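PDB 2FSQ: Atu0111 protein from Agrobacterium tumefaciens, which is of unknown function but belongs to a family of the 2H clan, consistent with a phosphoesterase-like role that remains to be established. Local coordinates for residues D11-S16 with E193-W198; Q64-M69 with Q199-E204; M69-Q74 with S188-E193; R139-V144 with T182-V187. One frame throughout, in Å; residues are numbered along the deposited sequence. Where two conformers were deposited one is given.

In the fold
Three of the four contacts are buried; interaction 3 lies nearer the surface. Interactions 1 and 2 use successive parts of helix 195-212, the first covering it with the N-terminal segment 11-16, the second with the end of helix 54-67. Interaction 3 shares Glu193 with interaction 1 and Met69 with interaction 2, and Glu71 ties it to Arg197 and Trp198. Interaction 4 is the most central, about 9 Å from the centre of the chain to the contact's centre, against 19 to 21 Å for the others. Its chemistry is mainly backbone hydrogen bonding, whereas interactions 1 and 2 rest on apolar packing and interaction 3 combines a CH-pi contact with a weak backbone bond.

Interaction 1 (D11-S16 with E193-W198); sequences DLDYIS and ECLPRW. With ACY (acetic acid), chain C.
Two flat groups flank the start of helix 195-212. The Arg197 guanidinium meets a bound acetic acid molecule, probably from the crystallisation liquor, at its edge, with the carboxyl carbon of that molecule in its plane. Its NE donates to acetic acid O over 3.0 Å at a nearly straight 173°, and NH2 donates to OXT over 2.9 Å at 158°, a side-on, two-pronged grip. The NH1 of the same group forms a salt bridge with Glu71. The Trp198 indole has Cys194 O in plane at its edge, meets Phe190 edge-to-face and sends NE1 to Glu71, and its ring leads away from segment 11-16.

Mostly aliphatic side chains meet that segment, with one methyl against the Leu195 carbonyl. Leu12, with CG anti to the backbone N (chi1 174°), brings CD2 to 3.4 Å from Leu195 O and to 3.9 Å from CB of Trp198, whose side chain it crosses at about a right angle. Leu195 places CG anti to the carbonyl carbon; its CD2 lies 4.2 Å from Leu12 CG. The other branch, CD1, packs 4.0 Å from Ser16 CB and 3.8 Å from Asp13 OD1. The contact is mainly apolar packing.

Leu12 continues onto Leu202 further along the helix and onto Pro140 in the turn between strands 133-139 and 142-147, so segment 11-16 is packed against both helix 195-212 and that turn.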
# COMPACT_ATOMS: atom_id res chain seq x y z
N ASP A 11 -2.60 17.21 -5.52
CA ASP A 11 -2.12 15.86 -5.23
C ASP A 11 -0.98 15.37 -6.15
O ASP A 11 0.02 14.81 -5.68
CB ASP A 11 -3.32 14.90 -5.23
CG ASP A 11 -2.91 13.46 -5.09
OD1 ASP A 11 -2.32 12.93 -6.05
OD2 ASP A 11 -3.19 12.86 -4.03
N LEU A 12 -1.12 15.59 -7.46
CA LEU A 12 -0.09 15.17 -8.43
C LEU A 12 1.20 16.01 -8.35
O LEU A 12 2.30 15.49 -8.56
CB LEU A 12 -0.64 15.21 -9.86
CG LEU A 12 0.33 14.96 -11.02
CD1 LEU A 12 0.91 13.56 -10.97
CD2 LEU A 12 -0.36 15.17 -12.34
N ASP A 13 1.05 17.30 -8.04
CA ASP A 13 2.18 18.23 -7.94
C ASP A 13 3.19 17.86 -6.84
O ASP A 13 4.30 18.38 -6.83
CB ASP A 13 1.67 19.65 -7.70
CG ASP A 13 2.59 20.71 -8.27
OD1 ASP A 13 2.63 20.85 -9.51
OD2 ASP A 13 3.28 21.40 -7.48
N TYR A 14 2.80 16.98 -5.91
CA TYR A 14 3.73 16.52 -4.87
C TYR A 14 5.04 15.93 -5.45
O TYR A 14 6.14 16.06 -4.89
CB TYR A 14 3.06 15.49 -3.96
CG TYR A 14 4.06 14.82 -3.03
CD1 TYR A 14 4.55 15.49 -1.91
CD2 TYR A 14 4.54 13.53 -3.30
CE1 TYR A 14 5.50 14.89 -1.07
CE2 TYR A 14 5.48 12.92 -2.47
CZ TYR A 14 5.95 13.61 -1.36
OH TYR A 14 6.87 13.00 -0.54
N ILE A 15 4.91 15.26 -6.59
CA ILE A 15 6.04 14.52 -7.16
C ILE A 15 6.93 15.35 -8.09
O ILE A 15 7.86 14.83 -8.71
CB ILE A 15 5.56 13.24 -7.85
CG1 ILE A 15 4.76 13.59 -9.12
CG2 ILE A 15 4.79 12.37 -6.85
CD1 ILE A 15 4.55 12.44 -10.06
N SER A 16 6.63 16.64 -8.20
CA SER A 16 7.41 17.54 -9.00
C SER A 16 8.80 17.75 -8.42
O SER A 16 8.97 17.80 -7.19
CB SER A 16 6.71 18.89 -9.09
OG SER A 16 7.50 19.80 -9.85
N GLU A 193 6.92 19.89 -16.61
CA GLU A 193 6.31 20.03 -17.94
C GLU A 193 5.43 18.84 -18.37
O GLU A 193 4.54 19.00 -19.21
CB GLU A 193 7.36 20.36 -19.01
CG GLU A 193 7.97 21.76 -18.88
CD GLU A 193 9.08 21.87 -17.83
OE1 GLU A 193 9.56 20.83 -17.32
OE2 GLU A 193 9.47 23.01 -17.52
N CYS A 194 5.65 17.67 -17.78
CA CYS A 194 4.84 16.50 -18.11
C CYS A 194 3.59 16.34 -17.24
O CYS A 194 2.79 15.44 -17.47
CB CYS A 194 5.66 15.21 -17.98
SG CYS A 194 5.98 14.63 -16.29
N LEU A 195 3.46 17.20 -16.24
CA LEU A 195 2.37 17.03 -15.27
C LEU A 195 0.97 17.22 -15.84
O LEU A 195 0.07 16.45 -15.49
CB LEU A 195 2.62 17.87 -14.01
CG LEU A 195 3.91 17.51 -13.27
CD1 LEU A 195 4.06 18.39 -12.03
CD2 LEU A 195 3.98 16.03 -12.89
N PRO A 196 0.74 18.26 -16.68
CA PRO A 196 -0.62 18.35 -17.23
C PRO A 196 -1.06 17.10 -18.01
O PRO A 196 -2.22 16.69 -17.92
CB PRO A 196 -0.54 19.59 -18.15
CG PRO A 196 0.55 20.44 -17.51
CD PRO A 196 1.58 19.40 -17.08
N ARG A 197 -0.14 16.46 -18.71
CA ARG A 197 -0.47 15.23 -19.41
C ARG A 197 -0.82 14.10 -18.41
O ARG A 197 -1.82 13.40 -18.58
CB ARG A 197 0.69 14.82 -20.34
CG ARG A 197 0.63 13.37 -20.79
CD ARG A 197 1.57 12.99 -21.94
NE ARG A 197 2.91 13.53 -21.77
CZ ARG A 197 3.87 12.94 -21.06
NH1 ARG A 197 3.65 11.78 -20.45
NH2 ARG A 197 5.06 13.53 -20.95
N TRP A 198 0.01 13.92 -17.38
CA TRP A 198 -0.33 12.94 -16.35
C TRP A 198 -1.69 13.25 -15.73
O TRP A 198 -2.48 12.34 -15.51
CB TRP A 198 0.76 12.86 -15.29
CG TRP A 198 1.83 11.89 -15.67
CD1 TRP A 198 2.91 12.12 -16.48
CD2 TRP A 198 1.92 10.52 -15.26
NE1 TRP A 198 3.66 10.97 -16.62
CE2 TRP A 198 3.07 9.97 -15.88
CE3 TRP A 198 1.13 9.68 -14.46
CZ2 TRP A 198 3.48 8.64 -15.68
CZ3 TRP A 198 1.53 8.35 -14.27
CH2 TRP A 198 2.69 7.84 -14.89
C ACY C . 4.41 16.88 -22.35
O ACY C . 3.47 16.23 -22.87
OXT ACY C . 5.26 16.37 -21.59
CH3 ACY C . 4.55 18.35 -22.63

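Interaction 2 (Q64-M69 with Q199-E204); sequences QRFLDM and QAMLDE
Met201, a selenomethionine, projects from helix 195-212 into the end of helix 54-67, and each atom beyond its CA has neighbours in segment 64-69. CB faces the terminal methyl of Met69, also a selenomethionine, whose CE lies 3.5 Å away; the two chains reach toward each other tip to tip. CG, anti to the backbone N (chi1 178°), meets Arg65 twice: it is 3.4 Å from Arg65 CG, and it sits over one face of the guanidinium, offset toward the rim, 3.5 Å from NH1. The Arg65 chain, bent at chi2, runs past Met201 in the opposite direction, so its aliphatic part and its planar end touch the same methylene.

Next comes SE, turned by a bend at chi2 toward Phe66. It lies 4.8 Å from the centroid of that ring and 64° off the normal, an oblique Met-aromatic contact between the two helices. The final bend at chi3 carries CE to 3.6 Å from Phe66 CD1, and leaves it close to Met69 CE as well.

Beyond the selenium, Phe66 crosses Leu202 at about a right angle, with CZ 3.6 Å from Leu202 CD2; the ring also packs on Phe77 of strand 75-77 and on Leu183. On the more exposed side, Arg65 NH2 and Glu204 OE2 are 4.1 Å apart, too far for a salt bridge, with their planes inclined by 74°. Within segment 64-69, Gln64 NE2 donates to Asp68 OD1 from above the carboxylate plane.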
# COMPACT_ATOMS: atom_id res chain seq x y z
N GLN A 64 -1.36 -0.36 -16.91
CA GLN A 64 -0.82 -0.26 -18.28
C GLN A 64 -0.81 1.16 -18.86
O GLN A 64 0.15 1.56 -19.53
CB GLN A 64 -1.52 -1.22 -19.24
CG GLN A 64 -0.93 -1.27 -20.67
CD GLN A 64 0.57 -1.57 -20.72
OE1 GLN A 64 1.02 -2.60 -20.24
NE2 GLN A 64 1.33 -0.68 -21.36
N ARG A 65 -1.87 1.94 -18.59
CA ARG A 65 -1.88 3.33 -19.02
C ARG A 65 -0.71 4.06 -18.39
O ARG A 65 -0.15 4.98 -19.01
CB ARG A 65 -3.19 4.00 -18.65
CG ARG A 65 -3.47 5.23 -19.46
CD ARG A 65 -3.52 4.93 -20.95
NE ARG A 65 -4.14 6.02 -21.69
CZ ARG A 65 -3.56 7.18 -21.99
NH1 ARG A 65 -2.31 7.47 -21.61
NH2 ARG A 65 -4.24 8.08 -22.67
N PHE A 66 -0.35 3.67 -17.16
CA PHE A 66 0.80 4.31 -16.50
C PHE A 66 2.10 3.88 -17.18
O PHE A 66 2.97 4.72 -17.46
CB PHE A 66 0.91 3.88 -15.03
CG PHE A 66 -0.10 4.52 -14.09
CD1 PHE A 66 -1.36 4.96 -14.49
CD2 PHE A 66 0.22 4.58 -12.73
CE1 PHE A 66 -2.25 5.52 -13.56
CE2 PHE A 66 -0.66 5.11 -11.81
CZ PHE A 66 -1.90 5.58 -12.21
N LEU A 67 2.24 2.58 -17.45
CA LEU A 67 3.43 2.06 -18.15
C LEU A 67 3.58 2.69 -19.54
O LEU A 67 4.71 2.86 -20.03
CB LEU A 67 3.37 0.54 -18.23
CG LEU A 67 3.66 -0.22 -16.92
CD1 LEU A 67 3.14 -1.66 -16.93
CD2 LEU A 67 5.15 -0.21 -16.64
N ASP A 68 2.47 3.07 -20.17
CA ASP A 68 2.52 3.69 -21.52
C ASP A 68 3.26 5.02 -21.52
O ASP A 68 3.73 5.45 -22.57
CB ASP A 68 1.12 3.97 -22.09
CG ASP A 68 0.37 2.71 -22.50
OD1 ASP A 68 0.97 1.63 -22.65
OD2 ASP A 68 -0.87 2.82 -22.68
N MSE A 69 3.33 5.68 -20.36
CA MSE A 69 3.90 7.01 -20.27
C MSE A 69 5.43 6.92 -20.30
O MSE A 69 6.02 5.99 -19.71
CB MSE A 69 3.48 7.73 -18.98
CG MSE A 69 1.97 7.94 -18.79
SE MSE A 69 1.18 9.11 -20.14
CE MSE A 69 0.19 10.28 -19.00
N GLN A 199 -1.96 14.51 -15.41
CA GLN A 199 -3.25 14.82 -14.80
C GLN A 199 -4.41 14.43 -15.71
O GLN A 199 -5.42 13.88 -15.26
CB GLN A 199 -3.38 16.28 -14.42
CG GLN A 199 -4.64 16.52 -13.58
CD GLN A 199 -4.63 15.74 -12.27
OE1 GLN A 199 -5.51 14.88 -11.99
NE2 GLN A 199 -3.62 16.01 -11.48
N ALA A 200 -4.28 14.73 -17.00
CA ALA A 200 -5.35 14.41 -17.91
C ALA A 200 -5.57 12.89 -17.97
O ALA A 200 -6.72 12.43 -17.94
CB ALA A 200 -5.04 14.97 -19.29
N MSE A 201 -4.48 12.12 -18.02
CA MSE A 201 -4.60 10.68 -18.05
C MSE A 201 -5.16 10.14 -16.73
O MSE A 201 -6.01 9.25 -16.74
CB MSE A 201 -3.25 10.02 -18.38
CG MSE A 201 -3.29 8.49 -18.38
SE MSE A 201 -3.04 7.65 -16.63
CE MSE A 201 -1.12 7.96 -16.46
N LEU A 202 -4.70 10.68 -15.60
CA LEU A 202 -5.17 10.19 -14.29
C LEU A 202 -6.67 10.43 -14.15
O LEU A 202 -7.40 9.58 -13.64
CB LEU A 202 -4.41 10.86 -13.14
CG LEU A 202 -2.93 10.45 -13.08
CD1 LEU A 202 -2.12 11.41 -12.22
CD2 LEU A 202 -2.77 9.03 -12.56
N ASP A 203 -7.13 11.57 -14.65
CA ASP A 203 -8.56 11.91 -14.59
C ASP A 203 -9.35 10.91 -15.41
O ASP A 203 -10.36 10.35 -14.94
CB ASP A 203 -8.80 13.32 -15.13
CG ASP A 203 -8.34 14.42 -14.19
OD1 ASP A 203 -8.03 14.13 -13.01
OD2 ASP A 203 -8.26 15.59 -14.65
N GLU A 204 -8.89 10.66 -16.62
CA GLU A 204 -9.61 9.78 -17.54
C GLU A 204 -9.62 8.34 -16.98
O GLU A 204 -10.65 7.67 -16.97
CB GLU A 204 -8.97 9.83 -18.94
CG GLU A 204 -9.64 8.98 -20.00
CD GLU A 204 -9.08 9.25 -21.38
OE1 GLU A 204 -9.47 10.28 -21.98
OE2 GLU A 204 -8.29 8.41 -21.87

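Interaction 3 (M69-Q74 with S188-E193); sequences MPEASQ and SWFEPE
Glu71 and Phe190 face each other across two loops, the aliphatic base of the glutamate lying over the aromatic face. Glu71 CB is 4.0 Å from the centroid of the Phe190 ring and 23° off its normal, a CH-pi contact displaced toward the rim, with CZ the nearest ring atom. The chain then bends at chi2 (81°), taking the carboxylate away from the ring to Arg197 and Trp198. At the edge of the ring, in plane, lies Ser188 O.

Gln74 extends alongside the beginning of segment 188-193. Its CB lies 4.0 Å from Phe190 CE1. With CG anti to the carbonyl carbon and the chain straight beyond it (chi2 -179°), the rest of the side chain runs along Ser188, CG passing 3.4 Å from Ser188 OG. The main chains join here as well: Ser188 N donates to Gln74 O over 3.4 Å, a weak bond, and Val187 N turns to the same carbonyl, where strands 75-77 and 184-186 begin to pair.

The 3-10 segment carrying Glu71 and Gln74 is itself braced, since Ser73 OG and Ser73 N both donate to Pro70 O, the hydroxyl over 2.9 Å and in the carbonyl plane. Glu71 thus has a divided role: its CB packs on an aromatic ring, whereas its buttressed carboxylate, paired with an arginine and an indole N-H, would probably be held in the ionised form.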
# COMPACT_ATOMS: atom_id res chain seq x y z
N MSE A 69 3.33 5.68 -20.36
CA MSE A 69 3.90 7.01 -20.27
C MSE A 69 5.43 6.92 -20.30
O MSE A 69 6.02 5.99 -19.71
CB MSE A 69 3.48 7.73 -18.98
CG MSE A 69 1.97 7.94 -18.79
SE MSE A 69 1.18 9.11 -20.14
CE MSE A 69 0.19 10.28 -19.00
N PRO A 70 6.09 7.89 -20.95
CA PRO A 70 7.54 7.89 -20.95
C PRO A 70 8.12 7.96 -19.54
O PRO A 70 9.15 7.34 -19.27
CB PRO A 70 7.93 9.14 -21.75
CG PRO A 70 6.70 9.78 -22.16
CD PRO A 70 5.52 8.99 -21.75
N GLU A 71 7.45 8.67 -18.63
CA GLU A 71 7.94 8.80 -17.25
C GLU A 71 7.78 7.53 -16.42
O GLU A 71 8.21 7.48 -15.27
CB GLU A 71 7.27 9.99 -16.56
CG GLU A 71 7.59 11.32 -17.21
CD GLU A 71 6.74 11.60 -18.45
OE1 GLU A 71 5.68 10.96 -18.63
OE2 GLU A 71 7.13 12.49 -19.22
N ALA A 72 7.20 6.49 -17.02
CA ALA A 72 7.18 5.17 -16.37
C ALA A 72 8.60 4.71 -16.04
O ALA A 72 8.82 3.95 -15.10
CB ALA A 72 6.49 4.16 -17.25
N SER A 73 9.57 5.21 -16.82
CA SER A 73 10.97 4.91 -16.59
C SER A 73 11.50 5.44 -15.25
O SER A 73 12.55 5.01 -14.78
CB SER A 73 11.82 5.44 -17.75
OG SER A 73 11.69 6.84 -17.91
N GLN A 74 10.75 6.37 -14.64
CA GLN A 74 11.09 6.98 -13.34
C GLN A 74 10.30 6.38 -12.19
O GLN A 74 10.34 6.91 -11.08
CB GLN A 74 10.84 8.48 -13.39
CG GLN A 74 11.55 9.21 -14.51
CD GLN A 74 11.27 10.70 -14.49
OE1 GLN A 74 11.45 11.38 -13.47
NE2 GLN A 74 10.85 11.21 -15.62
N SER A 188 12.59 8.78 -9.31
CA SER A 188 13.10 10.15 -9.48
C SER A 188 11.94 11.09 -9.72
O SER A 188 10.96 10.69 -10.34
CB SER A 188 14.13 10.25 -10.61
OG SER A 188 13.60 9.83 -11.86
N TRP A 189 12.05 12.31 -9.20
CA TRP A 189 10.94 13.26 -9.28
C TRP A 189 10.67 13.67 -10.73
O TRP A 189 11.56 13.63 -11.57
CB TRP A 189 11.23 14.49 -8.39
CG TRP A 189 11.52 14.14 -6.94
CD1 TRP A 189 12.69 14.38 -6.26
CD2 TRP A 189 10.65 13.48 -6.01
NE1 TRP A 189 12.59 13.91 -4.97
CE2 TRP A 189 11.35 13.37 -4.78
CE3 TRP A 189 9.33 13.00 -6.08
CZ2 TRP A 189 10.79 12.77 -3.65
CZ3 TRP A 189 8.77 12.40 -4.95
CH2 TRP A 189 9.51 12.30 -3.74
N PHE A 190 9.41 14.02 -11.00
CA PHE A 190 8.98 14.35 -12.36
C PHE A 190 9.24 15.81 -12.68
O PHE A 190 8.97 16.68 -11.85
CB PHE A 190 7.47 14.11 -12.53
CG PHE A 190 7.06 12.67 -12.68
CD1 PHE A 190 7.85 11.61 -12.21
CD2 PHE A 190 5.82 12.37 -13.24
CE1 PHE A 190 7.42 10.29 -12.34
CE2 PHE A 190 5.39 11.07 -13.37
CZ PHE A 190 6.20 10.02 -12.92
N GLU A 191 9.75 16.08 -13.88
CA GLU A 191 9.83 17.46 -14.37
C GLU A 191 8.42 18.03 -14.49
O GLU A 191 7.50 17.32 -14.90
CB GLU A 191 10.55 17.52 -15.72
CG GLU A 191 12.04 17.15 -15.67
CD GLU A 191 12.92 18.17 -14.94
OE1 GLU A 191 12.47 19.31 -14.68
OE2 GLU A 191 14.09 17.83 -14.63
N PRO A 192 8.24 19.31 -14.11
CA PRO A 192 6.87 19.86 -14.14
C PRO A 192 6.17 19.85 -15.52
O PRO A 192 4.94 19.79 -15.57
CB PRO A 192 7.05 21.30 -13.63
CG PRO A 192 8.49 21.56 -13.66
CD PRO A 192 9.22 20.28 -13.59
N GLU A 193 6.92 19.89 -16.61
CA GLU A 193 6.31 20.03 -17.94
C GLU A 193 5.43 18.84 -18.37
O GLU A 193 4.54 19.00 -19.21
CB GLU A 193 7.36 20.36 -19.01
CG GLU A 193 7.97 21.76 -18.88
CD GLU A 193 9.08 21.87 -17.83
OE1 GLU A 193 9.56 20.83 -17.32
OE2 GLU A 193 9.47 23.01 -17.52

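Interaction 4 (R139-V144 with T182-V187); sequences RPVGMV and TLSYIV. With ACY (acetic acid), chain B.
Val141 O is gripped by two backbone donors. Leu183 N reaches it over 2.7 Å (152° at the hydrogen) and Ser184 N over 3.2 Å (162°), both from above the carbonyl plane. Thr182 CA adds a CA-H...O approach of 3.5 Å to Val141 O. A neighbouring acceptor, Pro140 O, is taken by Ser184 OG at 2.9 Å; the hydroxyl sits in the crowded position between backbone N and carbonyl carbon.

Two successive N-H groups on one carbonyl, with Leu183 at phi -99°, have the pattern of a classic beta bulge, and it separates strand 179-182 from strand 184-186. Arg139 to Gly142 form a type I turn closing the hairpin of strands 133-139 and 142-147. Arg139 N donates to Gly142 O, and Gly142 N to Arg139 O. Gly142 forms a non-hydrogen-bonded antiparallel pair with Thr182; a CB here would run into Leu183 N.

The Val141 and Ile186 side chains cross at about a right angle, CG1 to CG1 3.6 Å. Thr182 OG1 donates over 2.9 Å to O of an acetic acid molecule, probably from the crystallisation liquor, that Thr86 also holds, consistent with the motif threonines of a 2H-type pocket. Tyr185 OH is bonded to Arg30.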
# COMPACT_ATOMS: atom_id res chain seq x y z
N ARG A 139 -3.03 8.52 -8.63
CA ARG A 139 -1.81 9.31 -8.71
C ARG A 139 -0.74 8.36 -9.27
O ARG A 139 -0.98 7.17 -9.37
CB ARG A 139 -1.45 9.82 -7.32
CG ARG A 139 -1.34 8.67 -6.33
CD ARG A 139 -1.30 9.12 -4.91
NE ARG A 139 -1.38 7.94 -4.04
CZ ARG A 139 -1.52 7.99 -2.73
NH1 ARG A 139 -1.59 9.16 -2.10
NH2 ARG A 139 -1.57 6.86 -2.03
N PRO A 140 0.42 8.89 -9.68
CA PRO A 140 1.41 7.97 -10.28
C PRO A 140 1.79 6.76 -9.43
O PRO A 140 2.10 5.71 -9.99
CB PRO A 140 2.62 8.88 -10.52
CG PRO A 140 1.99 10.21 -10.77
CD PRO A 140 0.88 10.29 -9.74
N VAL A 141 1.74 6.89 -8.10
CA VAL A 141 2.06 5.74 -7.25
C VAL A 141 0.91 4.74 -7.07
O VAL A 141 1.12 3.66 -6.52
CB VAL A 141 2.62 6.13 -5.86
CG1 VAL A 141 3.97 6.82 -6.02
CG2 VAL A 141 1.67 7.01 -5.08
N GLY A 142 -0.31 5.10 -7.47
CA GLY A 142 -1.41 4.15 -7.35
C GLY A 142 -2.76 4.74 -7.01
O GLY A 142 -3.07 5.86 -7.37
N MSE A 143 -3.57 3.97 -6.28
CA MSE A 143 -4.98 4.29 -6.06
C MSE A 143 -5.25 4.68 -4.63
O MSE A 143 -4.86 3.95 -3.70
CB MSE A 143 -5.83 3.06 -6.34
CG MSE A 143 -5.64 2.51 -7.72
SE MSE A 143 -6.11 0.64 -7.89
CE MSE A 143 -7.90 0.67 -7.13
N VAL A 144 -5.95 5.80 -4.44
CA VAL A 144 -6.39 6.20 -3.12
C VAL A 144 -7.78 5.57 -2.93
O VAL A 144 -8.61 5.57 -3.86
CB VAL A 144 -6.50 7.72 -3.01
CG1 VAL A 144 -7.04 8.11 -1.64
CG2 VAL A 144 -5.14 8.36 -3.26
N THR A 182 -0.77 0.43 -3.88
CA THR A 182 0.43 0.89 -4.55
C THR A 182 0.57 0.19 -5.90
O THR A 182 0.53 -1.03 -5.99
CB THR A 182 1.64 0.58 -3.66
OG1 THR A 182 1.52 1.36 -2.46
CG2 THR A 182 2.97 0.90 -4.38
N LEU A 183 0.71 0.99 -6.96
CA LEU A 183 1.08 0.47 -8.26
C LEU A 183 2.58 0.66 -8.51
O LEU A 183 3.19 -0.13 -9.23
CB LEU A 183 0.29 1.16 -9.38
CG LEU A 183 -1.22 0.90 -9.37
CD1 LEU A 183 -1.86 1.64 -10.52
CD2 LEU A 183 -1.54 -0.59 -9.44
N SER A 184 3.17 1.70 -7.92
CA SER A 184 4.59 1.98 -8.18
C SER A 184 5.17 2.82 -7.07
O SER A 184 4.44 3.38 -6.24
CB SER A 184 4.78 2.73 -9.51
OG SER A 184 4.44 4.09 -9.39
N TYR A 185 6.50 2.92 -7.08
CA TYR A 185 7.22 3.88 -6.26
C TYR A 185 7.89 4.90 -7.15
O TYR A 185 8.42 4.55 -8.21
CB TYR A 185 8.28 3.16 -5.42
CG TYR A 185 7.70 2.39 -4.27
CD1 TYR A 185 7.64 2.96 -3.00
CD2 TYR A 185 7.15 1.12 -4.46
CE1 TYR A 185 7.08 2.28 -1.94
CE2 TYR A 185 6.58 0.43 -3.39
CZ TYR A 185 6.54 1.03 -2.14
OH TYR A 185 6.00 0.36 -1.08
N ILE A 186 7.94 6.14 -6.69
CA ILE A 186 8.68 7.18 -7.42
C ILE A 186 10.18 6.95 -7.21
O ILE A 186 10.66 6.94 -6.07
CB ILE A 186 8.33 8.59 -6.91
CG1 ILE A 186 6.81 8.79 -6.86
CG2 ILE A 186 9.06 9.66 -7.73
CD1 ILE A 186 6.17 8.85 -8.19
N VAL A 187 10.92 6.75 -8.30
CA VAL A 187 12.37 6.60 -8.25
C VAL A 187 13.10 7.94 -8.40
O VAL A 187 14.09 8.19 -7.70
CB VAL A 187 12.86 5.61 -9.32
CG1 VAL A 187 14.37 5.38 -9.19
CG2 VAL A 187 12.10 4.30 -9.19
C ACY B . 1.76 0.32 0.80
O ACY B . 1.80 -0.42 -0.22
OXT ACY B . 1.13 0.02 1.86
CH3 ACY B . 2.45 1.65 0.75